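Local structure of colicin-D (Escherichia coli, 5ZNM) at the interface of chains A and B. The protein kills Escherichia coli and closely related bacteria as a tRNase toxin that inhibits protein synthesis, its central domain being implicated in passage through the inner membrane. Sequence-based numbering; all coordinates share one arbitrary frame. Chains: chain A/B, Colicin-D.

The interface of chains A and B. Residues chain A 142, 144, 265, 274; chain B 225-226.
B:Asn225, in a loop of chain B, meets backbone groups of A:Ile142 and A:Val274 through its side chain and main chain, a worked example of a side-chain amide and its own backbone carbonyl both engaging the partner's main chain. The residues on both sides belong to the S-type pyocin region of this cloacin-family colicin; the patch belongs to a two-fold symmetric interface, so it recurs with the chains exchanged, although the structure alone does not show whether this dimer forms in solution.

Direct hydrogen bonds join the chains in this patch. The amide nitrogen ND2 of B:Asn225 donates to the carbonyl O of A:Ile142 at 3.1 Å, nearly along the C=O axis and only 5° out of the asparagine amide plane. At the first residue of strand 274-281, A:Val274 N donates to B:Asn225 O at 3.0 Å. With CG of B:Asn225 anti to its carbonyl carbon (chi1 -60°), the amide points away from that C=O, and one residue serves both backbone sites. A water adds a bridge, its oxygen 3.2 Å from B:Asn225 ND2. The same oxygen lies 2.7 Å from A:Val274 O; ND2 thus has two polar partners, which should limit rotation of the amide.

Packing frames this amide. The side chain meets A:Pro144 tip to tip, its CG 3.7 Å from the ring carbon CD. The indole of A:Trp265 stands almost perpendicular to the amide, its rim carbons CZ3 and CH2 each 3.9 Å from ND2 of B:Asn225. The methyl CG2 of A:Val274 comes across the B:Asn225 side chain at about a right angle, 4.1 Å from CB.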
ATOM      1  N   ILE A 142       5.963   1.421 -22.799  1.00 24.47           N
ATOM      2  CA  ILE A 142       6.256   0.004 -23.004  1.00 24.45           C
ATOM      3  C   ILE A 142       5.016  -0.680 -23.572  1.00 26.41           C
ATOM      4  O   ILE A 142       3.953  -0.656 -22.950  1.00 29.12           O
ATOM      5  CB  ILE A 142       6.696  -0.657 -21.693  1.00 21.13           C
ATOM      6  CG1 ILE A 142       7.951   0.043 -21.151  1.00 22.34           C
ATOM      7  CG2 ILE A 142       6.896  -2.167 -21.893  1.00 19.18           C
ATOM      8  CD1 ILE A 142       8.431  -0.460 -19.784  1.00 21.09           C
ATOM      9  N   PRO A 144       2.902  -4.110 -25.165  1.00 27.14           N
ATOM     10  CA  PRO A 144       2.881  -5.579 -25.196  1.00 27.10           C
ATOM     11  C   PRO A 144       3.218  -6.096 -26.584  1.00 29.36           C
ATOM     12  O   PRO A 144       2.808  -5.524 -27.598  1.00 26.31           O
ATOM     13  CB  PRO A 144       1.441  -5.935 -24.795  1.00 30.69           C
ATOM     14  CG  PRO A 144       0.658  -4.684 -24.930  1.00 26.88           C
ATOM     15  CD  PRO A 144       1.607  -3.530 -24.771  1.00 21.08           C
ATOM     16  N   TRP A 265       4.236  -9.259 -17.929  1.00 15.01           N
ATOM     17  CA  TRP A 265       2.964  -8.540 -17.936  1.00 17.30           C
ATOM     18  C   TRP A 265       1.958  -9.216 -17.010  1.00 17.49           C
ATOM     19  O   TRP A 265       1.907 -10.446 -16.950  1.00 17.76           O
ATOM     20  CB  TRP A 265       2.375  -8.494 -19.346  1.00 20.43           C
ATOM     21  CG  TRP A 265       3.181  -7.729 -20.312  1.00 18.29           C
ATOM     22  CD1 TRP A 265       4.183  -8.211 -21.109  1.00 21.20           C
ATOM     23  CD2 TRP A 265       3.065  -6.336 -20.603  1.00 17.43           C
ATOM     24  NE1 TRP A 265       4.695  -7.201 -21.878  1.00 22.42           N
ATOM     25  CE2 TRP A 265       4.026  -6.038 -21.591  1.00 19.43           C
ATOM     26  CE3 TRP A 265       2.234  -5.309 -20.127  1.00 19.89           C
ATOM     27  CZ2 TRP A 265       4.189  -4.760 -22.111  1.00 18.92           C
ATOM     28  CZ3 TRP A 265       2.393  -4.035 -20.648  1.00 19.64           C
ATOM     29  CH2 TRP A 265       3.370  -3.772 -21.632  1.00 21.90           C
ATOM     30  N   VAL A 274      -3.490  -4.389 -19.347  1.00 15.62           N
ATOM     31  CA  VAL A 274      -2.253  -5.016 -18.884  1.00 15.31           C
ATOM     32  C   VAL A 274      -1.272  -3.963 -18.384  1.00 15.49           C
ATOM     33  O   VAL A 274      -1.345  -2.783 -18.743  1.00 21.78           O
ATOM     34  CB  VAL A 274      -1.568  -5.878 -19.983  1.00 15.38           C
ATOM     35  CG1 VAL A 274      -2.479  -7.016 -20.428  1.00 16.31           C
ATOM     36  CG2 VAL A 274      -1.175  -5.029 -21.172  1.00 15.56           C
TER
ATOM     37  N   ASN B 225      -2.642   0.426 -23.304  1.00 21.38           N
ATOM     38  CA  ASN B 225      -2.667  -0.837 -22.579  1.00 22.56           C
ATOM     39  C   ASN B 225      -3.866  -0.969 -21.654  1.00 22.45           C
ATOM     40  O   ASN B 225      -4.029  -2.014 -21.020  1.00 21.81           O
ATOM     41  CB  ASN B 225      -1.380  -1.011 -21.774  1.00 28.16           C
ATOM     42  CG  ASN B 225      -0.162  -1.013 -22.650  1.00 29.56           C
ATOM     43  OD1 ASN B 225      -0.253  -1.296 -23.839  1.00 30.29           O
ATOM     44  ND2 ASN B 225       0.982  -0.673 -22.078  1.00 26.57           N
ATOM     45  N   HIS B 226      -4.710   0.051 -21.560  1.00 18.84           N
ATOM     46  CA  HIS B 226      -5.839   0.034 -20.643  1.00 16.61           C
ATOM     47  C   HIS B 226      -7.109   0.389 -21.399  1.00 20.41           C
ATOM     48  O   HIS B 226      -7.064   1.074 -22.417  1.00 28.03           O
ATOM     49  CB  HIS B 226      -5.648   1.026 -19.496  1.00 22.02           C
ATOM     50  CG  HIS B 226      -4.344   0.881 -18.787  1.00 22.72           C
ATOM     51  ND1 HIS B 226      -4.095  -0.144 -17.902  1.00 23.76           N
ATOM     52  CD2 HIS B 226      -3.217   1.632 -18.825  1.00 24.73           C
ATOM     53  CE1 HIS B 226      -2.865  -0.024 -17.430  1.00 29.61           C
ATOM     54  NE2 HIS B 226      -2.315   1.049 -17.969  1.00 26.92           N
TER
HETATM   55  O   HOH W   1       0.207  -0.583 -18.981  1.00 34.59           O